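Local structure of malonate decarboxylase subunit alpha (Acinetobacter baumannii ATCC 17978, 6MPR) at residues E32-Y37 / I49-T54; D60-E65 / H88-I93; I172-S177 / V212-S217; P302-I307 / G322-M327; M374-T379 / M466-D471. The protein is the alpha subunit of a malonate decarboxylase and probably acts as the acyl-carrier-protein transferase that exchanges acetyl for malonyl on the carrier subunit. All coordinates share one frame; numbering follows the deposited sequence.

Contact 1. Residues E32-Y37 / I49-T54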
# COMPACT_ATOMS: atom_id res chain seq x y z
N GLU A 32 15.84 -20.95 -24.10
CA GLU A 32 16.75 -21.74 -24.92
C GLU A 32 16.55 -21.44 -26.40
O GLU A 32 17.52 -21.28 -27.14
CB GLU A 32 16.54 -23.22 -24.63
CG GLU A 32 17.71 -24.10 -24.93
CD GLU A 32 17.61 -25.38 -24.13
OE1 GLU A 32 16.60 -26.09 -24.27
OE2 GLU A 32 18.53 -25.64 -23.32
N MET A 33 15.29 -21.31 -26.82
CA MET A 33 15.01 -21.02 -28.22
C MET A 33 15.39 -19.58 -28.58
O MET A 33 15.95 -19.33 -29.65
CB MET A 33 13.53 -21.26 -28.51
CG MET A 33 13.18 -22.71 -28.82
SD MET A 33 11.43 -22.94 -29.16
CE MET A 33 11.08 -21.46 -30.12
N ALA A 34 15.12 -18.64 -27.68
CA ALA A 34 15.43 -17.24 -27.96
C ALA A 34 16.92 -16.97 -27.97
O ALA A 34 17.38 -16.06 -28.68
CB ALA A 34 14.75 -16.32 -26.93
N ASN A 35 17.70 -17.74 -27.20
CA ASN A 35 19.12 -17.44 -27.03
C ASN A 35 19.90 -17.58 -28.33
O ASN A 35 20.99 -17.00 -28.45
CB ASN A 35 19.74 -18.35 -25.97
CG ASN A 35 19.41 -17.90 -24.55
OD1 ASN A 35 19.03 -16.75 -24.31
ND2 ASN A 35 19.57 -18.82 -23.60
N GLN A 36 19.39 -18.33 -29.30
CA GLN A 36 20.06 -18.40 -30.59
C GLN A 36 20.10 -17.05 -31.29
O GLN A 36 20.93 -16.86 -32.19
CB GLN A 36 19.39 -19.42 -31.49
CG GLN A 36 18.09 -18.93 -32.09
CD GLN A 36 17.40 -19.99 -32.92
OE1 GLN A 36 17.87 -20.36 -34.00
NE2 GLN A 36 16.27 -20.49 -32.42
N TYR A 37 19.22 -16.11 -30.91
CA TYR A 37 19.17 -14.80 -31.53
C TYR A 37 19.86 -13.71 -30.72
O TYR A 37 20.03 -12.60 -31.23
CB TYR A 37 17.72 -14.36 -31.78
CG TYR A 37 16.92 -15.36 -32.58
CD1 TYR A 37 17.20 -15.58 -33.91
CD2 TYR A 37 15.88 -16.06 -31.99
CE1 TYR A 37 16.48 -16.48 -34.66
CE2 TYR A 37 15.14 -16.98 -32.73
CZ TYR A 37 15.45 -17.18 -34.06
OH TYR A 37 14.73 -18.08 -34.82
N ILE A 49 11.46 -8.19 -32.82
CA ILE A 49 10.14 -8.74 -33.14
C ILE A 49 10.17 -10.26 -33.12
O ILE A 49 9.29 -10.90 -32.53
CB ILE A 49 9.63 -8.21 -34.49
CG1 ILE A 49 9.19 -6.75 -34.35
CG2 ILE A 49 8.47 -9.09 -34.98
CD1 ILE A 49 9.11 -6.00 -35.68
N LYS A 50 11.19 -10.86 -33.73
CA LYS A 50 11.32 -12.31 -33.71
C LYS A 50 11.48 -12.81 -32.28
O LYS A 50 10.93 -13.86 -31.92
CB LYS A 50 12.50 -12.75 -34.57
CG LYS A 50 12.70 -14.25 -34.63
CD LYS A 50 11.65 -14.91 -35.53
CE LYS A 50 11.89 -16.40 -35.68
NZ LYS A 50 10.90 -17.03 -36.59
N VAL A 51 12.22 -12.08 -31.45
CA VAL A 51 12.42 -12.54 -30.09
C VAL A 51 11.13 -12.42 -29.28
O VAL A 51 10.81 -13.31 -28.47
CB VAL A 51 13.59 -11.78 -29.43
CG1 VAL A 51 13.66 -12.10 -27.94
CG2 VAL A 51 14.92 -12.15 -30.11
N LEU A 52 10.35 -11.34 -29.47
CA LEU A 52 9.04 -11.25 -28.82
C LEU A 52 8.14 -12.42 -29.20
O LEU A 52 7.44 -12.98 -28.34
CB LEU A 52 8.34 -9.92 -29.16
CG LEU A 52 8.95 -8.64 -28.58
CD1 LEU A 52 8.22 -7.40 -29.08
CD2 LEU A 52 8.94 -8.66 -27.05
N GLU A 53 8.12 -12.78 -30.49
CA GLU A 53 7.33 -13.92 -30.96
C GLU A 53 7.83 -15.25 -30.43
O GLU A 53 7.13 -16.27 -30.57
CB GLU A 53 7.35 -13.94 -32.49
CG GLU A 53 6.55 -12.82 -33.12
CD GLU A 53 6.73 -12.75 -34.63
OE1 GLU A 53 5.98 -11.98 -35.26
OE2 GLU A 53 7.61 -13.47 -35.17
N THR A 54 9.03 -15.29 -29.86
CA THR A 54 9.61 -16.50 -29.30
C THR A 54 9.36 -16.59 -27.80
O THR A 54 9.11 -17.68 -27.27
CB THR A 54 11.13 -16.52 -29.56
OG1 THR A 54 11.38 -16.37 -30.96
CG2 THR A 54 11.76 -17.83 -29.07

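Contact 2. Residues D60-E65 / H88-I93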
# COMPACT_ATOMS: atom_id res chain seq x y z
N ASP A 60 -0.79 -15.18 -22.75
CA ASP A 60 0.06 -14.67 -21.68
C ASP A 60 -0.51 -13.40 -21.07
O ASP A 60 -1.03 -12.54 -21.78
CB ASP A 60 1.46 -14.35 -22.21
CG ASP A 60 2.42 -15.51 -22.10
OD1 ASP A 60 2.05 -16.54 -21.50
OD2 ASP A 60 3.55 -15.37 -22.60
N LYS A 61 -0.39 -13.28 -19.74
CA LYS A 61 -0.50 -11.98 -19.08
C LYS A 61 0.79 -11.20 -19.30
O LYS A 61 1.86 -11.62 -18.85
CB LYS A 61 -0.78 -12.15 -17.59
CG LYS A 61 -2.10 -12.84 -17.29
CD LYS A 61 -2.30 -13.00 -15.78
CE LYS A 61 -3.56 -13.80 -15.46
NZ LYS A 61 -3.54 -15.15 -16.09
N VAL A 62 0.70 -10.06 -19.97
CA VAL A 62 1.87 -9.28 -20.38
C VAL A 62 1.72 -7.92 -19.74
O VAL A 62 0.81 -7.16 -20.10
CB VAL A 62 1.96 -9.15 -21.91
CG1 VAL A 62 3.17 -8.28 -22.30
CG2 VAL A 62 2.04 -10.55 -22.54
N VAL A 63 2.60 -7.60 -18.80
CA VAL A 63 2.71 -6.24 -18.27
C VAL A 63 3.52 -5.43 -19.27
O VAL A 63 4.62 -5.83 -19.65
CB VAL A 63 3.38 -6.26 -16.90
CG1 VAL A 63 3.72 -4.83 -16.44
CG2 VAL A 63 2.48 -6.95 -15.86
N LEU A 64 3.00 -4.27 -19.66
CA LEU A 64 3.65 -3.40 -20.63
C LEU A 64 3.67 -2.00 -20.04
O LEU A 64 2.61 -1.48 -19.66
CB LEU A 64 2.92 -3.40 -21.98
CG LEU A 64 3.38 -2.38 -23.03
CD1 LEU A 64 4.84 -2.61 -23.37
CD2 LEU A 64 2.53 -2.50 -24.30
N GLU A 65 4.86 -1.41 -19.92
CA GLU A 65 4.98 -0.04 -19.45
C GLU A 65 4.77 0.94 -20.60
O GLU A 65 5.47 0.85 -21.62
CB GLU A 65 6.37 0.18 -18.84
CG GLU A 65 6.63 -0.59 -17.54
CD GLU A 65 8.02 -0.31 -16.98
OE1 GLU A 65 8.76 0.49 -17.58
OE2 GLU A 65 8.38 -0.92 -15.96
N HIS A 88 -1.57 -13.89 -30.07
CA HIS A 88 -2.97 -13.50 -30.01
C HIS A 88 -3.47 -13.77 -28.60
O HIS A 88 -2.82 -14.47 -27.82
CB HIS A 88 -3.82 -14.25 -31.04
CG HIS A 88 -3.64 -15.74 -30.99
ND1 HIS A 88 -4.37 -16.55 -30.15
CD2 HIS A 88 -2.80 -16.55 -31.67
CE1 HIS A 88 -3.99 -17.81 -30.32
NE2 HIS A 88 -3.04 -17.84 -31.24
N ASP A 89 -4.61 -13.16 -28.27
CA ASP A 89 -5.26 -13.35 -26.97
C ASP A 89 -4.35 -12.97 -25.81
O ASP A 89 -4.45 -13.53 -24.71
CB ASP A 89 -5.77 -14.78 -26.79
CG ASP A 89 -6.93 -15.09 -27.71
OD1 ASP A 89 -8.05 -14.63 -27.41
OD2 ASP A 89 -6.72 -15.75 -28.74
N LEU A 90 -3.45 -12.02 -26.06
CA LEU A 90 -2.65 -11.48 -24.97
C LEU A 90 -3.54 -10.76 -23.96
O LEU A 90 -4.48 -10.06 -24.33
CB LEU A 90 -1.58 -10.52 -25.51
CG LEU A 90 -0.48 -11.16 -26.36
CD1 LEU A 90 0.69 -10.21 -26.57
CD2 LEU A 90 -0.03 -12.50 -25.76
N HIS A 91 -3.26 -10.96 -22.69
CA HIS A 91 -3.97 -10.30 -21.61
C HIS A 91 -3.03 -9.19 -21.15
O HIS A 91 -2.03 -9.46 -20.48
CB HIS A 91 -4.32 -11.29 -20.50
CG HIS A 91 -5.02 -10.70 -19.32
ND1 HIS A 91 -5.65 -11.48 -18.38
CD2 HIS A 91 -5.18 -9.41 -18.91
CE1 HIS A 91 -6.18 -10.71 -17.45
NE2 HIS A 91 -5.90 -9.45 -17.74
N MET A 92 -3.33 -7.96 -21.55
CA MET A 92 -2.43 -6.85 -21.23
C MET A 92 -2.74 -6.33 -19.84
O MET A 92 -3.91 -6.19 -19.46
CB MET A 92 -2.56 -5.72 -22.25
CG MET A 92 -2.33 -6.18 -23.69
SD MET A 92 -0.75 -7.05 -23.94
CE MET A 92 0.41 -5.75 -23.46
N ILE A 93 -1.68 -6.03 -19.10
CA ILE A 93 -1.76 -5.46 -17.76
C ILE A 93 -0.96 -4.17 -17.81
O ILE A 93 0.27 -4.21 -17.93
CB ILE A 93 -1.23 -6.42 -16.69
CG1 ILE A 93 -2.05 -7.71 -16.70
CG2 ILE A 93 -1.33 -5.77 -15.30
CD1 ILE A 93 -1.41 -8.87 -15.95
O HOH W 1 -5.68 -14.28 -18.49

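Contact 3. Residues I172-S177 / V212-S217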
# COMPACT_ATOMS: atom_id res chain seq x y z
N ILE A 172 19.97 -2.95 -14.34
CA ILE A 172 19.30 -1.81 -14.96
C ILE A 172 19.45 -0.58 -14.08
O ILE A 172 19.23 -0.64 -12.87
CB ILE A 172 17.80 -2.07 -15.22
CG1 ILE A 172 17.55 -3.47 -15.81
CG2 ILE A 172 17.26 -1.01 -16.18
CD1 ILE A 172 18.09 -3.65 -17.22
N TYR A 173 19.78 0.53 -14.71
CA TYR A 173 19.65 1.85 -14.10
C TYR A 173 18.38 2.50 -14.62
O TYR A 173 18.25 2.71 -15.84
CB TYR A 173 20.88 2.71 -14.41
CG TYR A 173 20.74 4.15 -13.97
CD1 TYR A 173 20.54 4.46 -12.64
CD2 TYR A 173 20.77 5.19 -14.90
CE1 TYR A 173 20.40 5.78 -12.23
CE2 TYR A 173 20.63 6.51 -14.51
CZ TYR A 173 20.45 6.80 -13.16
OH TYR A 173 20.29 8.10 -12.76
N THR A 174 17.42 2.77 -13.72
CA THR A 174 16.19 3.47 -14.09
C THR A 174 16.12 4.91 -13.58
O THR A 174 15.34 5.70 -14.12
CB THR A 174 14.96 2.69 -13.58
OG1 THR A 174 15.09 2.42 -12.17
CG2 THR A 174 14.82 1.36 -14.29
N GLY A 175 16.88 5.25 -12.54
CA GLY A 175 17.12 6.63 -12.17
C GLY A 175 15.88 7.42 -11.77
O GLY A 175 14.98 6.90 -11.10
N PRO A 176 15.82 8.69 -12.18
CA PRO A 176 14.64 9.51 -11.85
C PRO A 176 13.34 8.91 -12.35
O PRO A 176 12.29 9.18 -11.76
CB PRO A 176 14.93 10.85 -12.54
CG PRO A 176 16.44 10.89 -12.65
CD PRO A 176 16.87 9.46 -12.87
N SER A 177 13.37 8.08 -13.39
CA SER A 177 12.14 7.51 -13.94
C SER A 177 11.93 6.06 -13.52
O SER A 177 11.35 5.27 -14.28
CB SER A 177 12.13 7.66 -15.46
OG SER A 177 12.05 9.02 -15.78
N VAL A 212 22.51 0.51 -9.55
CA VAL A 212 21.65 -0.59 -9.95
C VAL A 212 20.29 -0.39 -9.29
O VAL A 212 20.18 -0.43 -8.06
CB VAL A 212 22.25 -1.96 -9.56
CG1 VAL A 212 21.30 -3.07 -9.97
CG2 VAL A 212 23.62 -2.17 -10.21
N ASP A 213 19.26 -0.18 -10.11
CA ASP A 213 17.89 -0.09 -9.62
C ASP A 213 17.14 -1.40 -9.74
O ASP A 213 16.26 -1.68 -8.91
CB ASP A 213 17.14 0.99 -10.40
CG ASP A 213 17.60 2.39 -10.05
OD1 ASP A 213 17.46 2.76 -8.88
OD2 ASP A 213 18.08 3.11 -10.94
N ILE A 214 17.45 -2.20 -10.76
CA ILE A 214 16.87 -3.52 -10.94
C ILE A 214 18.04 -4.48 -11.07
O ILE A 214 18.82 -4.37 -12.02
CB ILE A 214 15.99 -3.61 -12.20
CG1 ILE A 214 14.89 -2.54 -12.21
CG2 ILE A 214 15.40 -5.02 -12.34
CD1 ILE A 214 13.84 -2.72 -11.14
N PRO A 215 18.22 -5.43 -10.15
CA PRO A 215 19.34 -6.37 -10.26
C PRO A 215 19.24 -7.30 -11.46
O PRO A 215 18.15 -7.68 -11.90
CB PRO A 215 19.27 -7.18 -8.96
CG PRO A 215 18.26 -6.49 -8.08
CD PRO A 215 17.35 -5.71 -8.99
N ALA A 216 20.42 -7.69 -11.95
CA ALA A 216 20.53 -8.59 -13.10
C ALA A 216 19.71 -9.86 -12.92
O ALA A 216 19.16 -10.40 -13.89
CB ALA A 216 22.01 -8.93 -13.32
N SER A 217 19.64 -10.40 -11.71
CA SER A 217 18.93 -11.66 -11.57
C SER A 217 17.42 -11.51 -11.74
O SER A 217 16.73 -12.53 -11.90
CB SER A 217 19.26 -12.31 -10.23
OG SER A 217 18.79 -11.51 -9.16

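Contact 4. Residues P302-I307 / G322-M327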
# COMPACT_ATOMS: atom_id res chain seq x y z
N PRO A 302 8.26 16.21 -8.94
CA PRO A 302 8.92 17.53 -8.79
C PRO A 302 8.26 18.61 -9.65
O PRO A 302 8.73 19.00 -10.73
CB PRO A 302 10.36 17.25 -9.24
CG PRO A 302 10.48 15.76 -9.36
CD PRO A 302 9.12 15.29 -9.71
N HIS A 303 7.13 19.11 -9.16
CA HIS A 303 6.40 20.15 -9.88
C HIS A 303 7.30 21.37 -10.02
O HIS A 303 7.82 21.86 -9.00
CB HIS A 303 5.14 20.57 -9.12
CG HIS A 303 4.06 19.53 -9.07
ND1 HIS A 303 2.80 19.81 -8.57
CD2 HIS A 303 4.04 18.23 -9.45
CE1 HIS A 303 2.06 18.71 -8.65
NE2 HIS A 303 2.78 17.75 -9.18
N PRO A 304 7.53 21.89 -11.23
CA PRO A 304 8.24 23.17 -11.33
C PRO A 304 7.53 24.26 -10.56
O PRO A 304 8.18 25.18 -10.05
CB PRO A 304 8.27 23.45 -12.84
CG PRO A 304 8.19 22.08 -13.46
CD PRO A 304 7.18 21.38 -12.57
N THR A 305 6.20 24.18 -10.44
CA THR A 305 5.49 25.22 -9.70
C THR A 305 5.73 25.14 -8.20
O THR A 305 5.33 26.08 -7.49
CB THR A 305 3.99 25.16 -9.98
OG1 THR A 305 3.47 23.86 -9.67
CG2 THR A 305 3.70 25.51 -11.43
N LEU A 306 6.37 24.08 -7.70
CA LEU A 306 6.77 24.02 -6.30
C LEU A 306 8.12 24.69 -6.04
O LEU A 306 8.51 24.84 -4.88
CB LEU A 306 6.83 22.55 -5.81
CG LEU A 306 6.77 22.30 -4.30
CD1 LEU A 306 5.40 22.73 -3.76
CD2 LEU A 306 7.04 20.82 -4.00
N ILE A 307 8.85 25.11 -7.08
CA ILE A 307 10.18 25.68 -6.87
C ILE A 307 10.18 26.85 -5.90
O ILE A 307 11.01 26.86 -4.98
CB ILE A 307 10.83 26.01 -8.22
CG1 ILE A 307 11.15 24.71 -8.98
CG2 ILE A 307 12.10 26.85 -8.03
CD1 ILE A 307 11.71 24.93 -10.37
N GLY A 322 7.55 9.79 -9.75
CA GLY A 322 8.31 9.81 -10.98
C GLY A 322 9.11 11.10 -11.05
O GLY A 322 9.13 11.88 -10.09
N THR A 323 9.75 11.32 -12.18
CA THR A 323 10.52 12.53 -12.42
C THR A 323 9.61 13.65 -12.91
O THR A 323 8.39 13.52 -12.98
CB THR A 323 11.63 12.26 -13.45
OG1 THR A 323 12.59 13.32 -13.39
CG2 THR A 323 11.04 12.21 -14.88
N GLU A 324 10.21 14.79 -13.25
CA GLU A 324 9.58 15.70 -14.21
C GLU A 324 10.66 16.21 -15.14
O GLU A 324 11.77 16.52 -14.71
CB GLU A 324 8.83 16.88 -13.56
CG GLU A 324 8.26 17.89 -14.58
CD GLU A 324 7.27 17.25 -15.59
OE1 GLU A 324 7.55 16.19 -16.19
OE2 GLU A 324 6.21 17.84 -15.81
N LEU A 325 10.34 16.25 -16.44
CA LEU A 325 11.33 16.64 -17.43
C LEU A 325 11.80 18.07 -17.19
O LEU A 325 11.01 18.97 -16.90
CB LEU A 325 10.74 16.53 -18.84
CG LEU A 325 10.31 15.14 -19.31
CD1 LEU A 325 9.96 15.24 -20.77
CD2 LEU A 325 11.42 14.11 -19.07
N GLY A 326 13.11 18.26 -17.31
CA GLY A 326 13.72 19.55 -17.03
C GLY A 326 14.03 19.82 -15.58
O GLY A 326 14.70 20.82 -15.29
N MET A 327 13.56 18.99 -14.64
CA MET A 327 13.77 19.21 -13.22
C MET A 327 14.90 18.37 -12.65
O MET A 327 15.21 18.50 -11.46
CB MET A 327 12.48 18.92 -12.44
CG MET A 327 11.40 19.99 -12.65
SD MET A 327 11.78 21.52 -11.79
CE MET A 327 11.41 20.98 -10.12

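Contact 5. Residues M374-T379 / M466-D471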
# COMPACT_ATOMS: atom_id res chain seq x y z
N MET A 374 -24.65 13.66 -3.91
CA MET A 374 -24.08 12.96 -2.77
C MET A 374 -22.57 13.18 -2.67
O MET A 374 -21.95 12.69 -1.71
CB MET A 374 -24.37 11.46 -2.86
CG MET A 374 -25.83 11.09 -2.61
SD MET A 374 -26.24 11.36 -0.88
CE MET A 374 -25.19 10.14 -0.08
N GLY A 375 -21.97 13.88 -3.63
CA GLY A 375 -20.53 14.03 -3.66
C GLY A 375 -19.78 12.97 -4.43
O GLY A 375 -18.55 13.02 -4.47
N HIS A 376 -20.47 11.98 -5.02
CA HIS A 376 -19.76 11.00 -5.84
C HIS A 376 -19.11 11.71 -7.02
O HIS A 376 -19.73 12.54 -7.67
CB HIS A 376 -20.71 9.91 -6.34
CG HIS A 376 -21.38 9.13 -5.25
ND1 HIS A 376 -20.72 8.70 -4.12
CD2 HIS A 376 -22.66 8.69 -5.12
CE1 HIS A 376 -21.56 8.03 -3.34
NE2 HIS A 376 -22.74 8.02 -3.93
N SER A 377 -17.87 11.36 -7.29
CA SER A 377 -17.04 12.11 -8.23
C SER A 377 -16.45 11.18 -9.28
O SER A 377 -15.99 10.08 -8.96
CB SER A 377 -15.91 12.84 -7.49
OG SER A 377 -16.43 13.79 -6.55
N SER A 378 -16.49 11.61 -10.54
CA SER A 378 -15.88 10.81 -11.59
C SER A 378 -15.46 11.72 -12.74
O SER A 378 -16.00 12.82 -12.93
CB SER A 378 -16.85 9.73 -12.09
OG SER A 378 -16.27 9.01 -13.16
N THR A 379 -14.47 11.25 -13.50
CA THR A 379 -14.09 11.90 -14.75
C THR A 379 -14.54 11.10 -15.97
O THR A 379 -14.32 11.55 -17.10
CB THR A 379 -12.58 12.14 -14.82
OG1 THR A 379 -11.89 10.90 -14.68
CG2 THR A 379 -12.14 13.12 -13.72
N MET A 466 -14.40 7.79 -9.30
CA MET A 466 -13.05 8.10 -8.87
C MET A 466 -12.98 8.25 -7.36
O MET A 466 -12.14 7.61 -6.70
CB MET A 466 -12.59 9.38 -9.57
CG MET A 466 -11.15 9.72 -9.34
SD MET A 466 -10.62 11.11 -10.38
CE MET A 466 -11.61 12.42 -9.66
N ILE A 467 -13.88 9.03 -6.77
CA ILE A 467 -13.89 9.30 -5.34
C ILE A 467 -15.33 9.24 -4.87
O ILE A 467 -16.18 9.98 -5.39
CB ILE A 467 -13.27 10.66 -5.00
CG1 ILE A 467 -11.76 10.66 -5.28
CG2 ILE A 467 -13.44 10.99 -3.52
CD1 ILE A 467 -11.15 12.03 -5.13
N TYR A 468 -15.62 8.38 -3.90
CA TYR A 468 -16.97 8.25 -3.38
C TYR A 468 -17.31 9.41 -2.45
O TYR A 468 -16.46 9.93 -1.73
CB TYR A 468 -17.18 6.92 -2.65
CG TYR A 468 -17.38 5.78 -3.65
CD1 TYR A 468 -16.29 5.11 -4.19
CD2 TYR A 468 -18.65 5.41 -4.06
CE1 TYR A 468 -16.46 4.10 -5.11
CE2 TYR A 468 -18.83 4.38 -4.97
CZ TYR A 468 -17.72 3.73 -5.50
OH TYR A 468 -17.85 2.72 -6.41
N GLY A 469 -18.58 9.81 -2.49
CA GLY A 469 -19.00 10.97 -1.73
C GLY A 469 -18.71 10.85 -0.25
O GLY A 469 -18.37 11.84 0.41
N ASP A 470 -18.84 9.64 0.30
CA ASP A 470 -18.59 9.46 1.72
C ASP A 470 -17.12 9.57 2.09
O ASP A 470 -16.81 9.67 3.28
CB ASP A 470 -19.16 8.11 2.17
CG ASP A 470 -18.97 7.01 1.12
OD1 ASP A 470 -19.61 7.05 0.03
OD2 ASP A 470 -18.15 6.09 1.37
N ASP A 471 -16.20 9.58 1.11
CA ASP A 471 -14.78 9.80 1.37
C ASP A 471 -14.37 11.26 1.30
O ASP A 471 -13.24 11.60 1.68
CB ASP A 471 -13.93 8.99 0.39
CG ASP A 471 -13.82 7.55 0.80
OD1 ASP A 471 -13.53 7.30 1.99
OD2 ASP A 471 -14.07 6.67 -0.05

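Contact 1. Residues E32-Y37 / I49-T54
Ala34 and Val51 bring the backbones closest, with CA atoms 6.0 Å apart, where the end of helix 22-34 and the residues up to Tyr37 pack on helix 48-55. Thr54 reaches across with its methyl: Thr54 CG2 lies anti to its own backbone N and meets the backbone N of Ala34 at 3.7 Å and the CB of Ala34. The hydroxyl is turned back onto its own helix, Thr54 OG1 donating to Lys50 O at 2.7 Å. Tyr37 carries the other half of the contact. Lys50 CG sits over one face of the Tyr37 ring, 4.2 Å from the centroid of that ring and 18° off its normal, a CH-pi contact, while Gln36 CG covers the centre of the opposite face. Farther along the lysine chain, Lys50 CE lies 3.4 Å from Tyr37 OH. Tyr37 CB rests on Val51 CG2 at 3.9 Å. The amide of Gln36 is tied down locally, Gln36 NE2 to Met33 O at 3.0 Å in the carbonyl plane. The two segments are thus joined mainly by methyl, methylene and ring contacts, the Thr54 hydroxyl and the Gln36 amide each bonding within its own segment, at a partly exposed edge of the chain.

Contact 2. Residues D60-E65 / H88-I93
Lys61, Val62 and Val63 pair in parallel with His91, Met92 and Ile93, the two neighbouring strands of a beta-alpha-beta unit whose connecting helix is 73-79, within a large parallel sheet consistent with a Rossmann-like fold. Four backbone bonds alternate between the strands: His91 N to Asp60 O, Val62 N to His91 O and Ile93 N to Val62 O, all 2.8 to 2.9 Å, and the longer Leu64 N to Ile93 O at 3.2 Å. Met92 shares a face with Val62. Its CB starts out beside that residue, CG lies anti to the carbonyl carbon (chi1 -56°), and bends at chi2 and chi3 bring SD and CE alongside Val62 and toward Leu64. Met92 SD comes 4.0 Å from Val62 CB. Met92 CE lies 3.7 Å from Leu64 CB and also touches Val62 CG1. Leu79 of helix 73-79 packs on the same methionine. On the other face Ile93 CD1 meets Lys61 CB at 3.7 Å, and Ile93 CB meets Val63 CG2. Lys61 and His91 lie side by side there, Lys61 CG 4.0 Å from His91 ND1, while His91 NE2 bonds to Asp115 on strand 111-116. In the plane of the imidazole, a water lies 2.8 Å from His91 ND1 and is held weakly by Lys61 NZ.

Contact 3. Residues I172-S177 / V212-S217
Asp213 OD2 takes two backbone N-H groups, Thr174 N and Gly175 N, each at 2.9 Å and both from the same face of the carboxylate. Thr174 N comes on the anti side; Gly175 N approaches from above the plane, with an almost straight bond of 179°. With CG anti to the carbonyl carbon and beside the backbone N (chi1 -71°), the carboxylate also lies next to the ring of Tyr173, whose CD1 is 3.3 Å from Asp213 OD2, the two planes 25° apart. Thr174 OG1 crosses close to Asp213 CB, at 3.1 Å, and bonds to Thr178. One step back, Ile172 O accepts from both Asp213 N and Ile214 N, a classic beta bulge, and Ile172 N returns a bond to Ile214 O at 3.0 Å. Beside this bridge Ile172 CB and Ile214 CB touch at 3.8 Å, and Ile214 packs on helix 181-189. Farther out, Asp213 OD1 forms salt bridges with Arg211 and Arg347. The bulge lies next to the loop after strand 172-173, where one oxygen of the buried Asp213 gathers two amides and the other meets two arginines; together these donors would be expected to stabilise the ionised carboxylate.

Contact 4. Residues P302-I307 / G322-M327
Met327 packs among Pro302, Pro304 and Ile307. Its CG, anti to the carbonyl carbon (chi1 -72°), lies beside Pro304 CG at 3.9 Å; further bends at chi2 and chi3 place SD and CE, and Met327 CE reaches Pro302 O at 3.4 Å and Pro302 CB at 4.0 Å. Ile307 reaches toward the methionine, tip to tip, Ile307 CD1 lying 3.7 Å from Met327 SD. The Pro302 ring sits against the 322-327 segment, Pro302 CD 3.4 Å from Gly322 O. These two loops follow the neighbouring parallel strands 297-299 and 317-319 of the second large sheet and lead into helices 307-311 and 328-332; a type II beta turn from Glu324 to Met327, with Gly326 at positive phi, swings the methionine back toward the prolines. Glu324 crosses Pro304 at about a right angle: Glu324 CB packs on Pro302 O at 3.5 Å and Glu324 CG approaches Pro304 CD. The glutamate chain bends at chi2 (58°), and Glu324 OE1 accepts from Leu325 N at 2.8 Å, met on the anti side and out of the carboxylate plane. Glu324 OE2 is held by Thr236 OG1 and Phe235 N.

Contact 5. Residues M374-T379 / M466-D471
Met466, Ser377 and His376 are the residues most covered here, where strand 377-378 runs antiparallel to the loop before strand 474-477. Ser377 makes the single bridge: Ser377 N donates to Ile467 O at 2.9 Å, and Ser377 O accepts from Ile467 N at 3.2 Å and, weakly, from Met466 N, a classic beta bulge. Met466 lays CB on Ser377 O at 3.5 Å; CG is anti to the backbone N (chi1 -173°), and the end of the chain, bent at chi3, crosses Thr379 with Met466 CE 4.2 Å from Thr379 CG2. The ring of His376 is met at its edge by Gly469 N, which donates to His376 ND1 at 2.9 Å, 24° out of the ring plane. Tyr468 turns its edge toward a face of this imidazole, an offset edge-to-face pair with planes at 78°. Gly469 CA sits against Met374 O and Gly375 C, too close for a side chain. Leu423 of the second subunit packs on His376 and Tyr468, and Asp470 and Asp471 form salt bridges to Arg399 and Arg425 of that subunit. The bond from Gly469 N suggests an unprotonated ND1, which would favour a neutral imidazole with its proton on NE2.

Contact 1 is the most peripheral, about 35 Å between its centre and the chain's centre, and partly exposed; the other four are buried. Contact 2 belongs to the large parallel sheet and follows contact 1 directly, helix 48-55 leading into strand 61-64. Contact 4 joins loops at the edge of the other large sheet, and contact 5 lies on the opposite side of the chain's centre from contacts 1, 3 and 4. Contacts 3 and 4 touch, Pro176 and Ser177 packing on Thr323. Regular backbone pairing dominates contact 2, whereas contacts 3 and 5 each have a single antiparallel bridge with a bulge plus a side-chain acceptor, and both reach the second subunit. Contacts 1 and 4 rest mainly on apolar packing, with a CH-pi contact in contact 1.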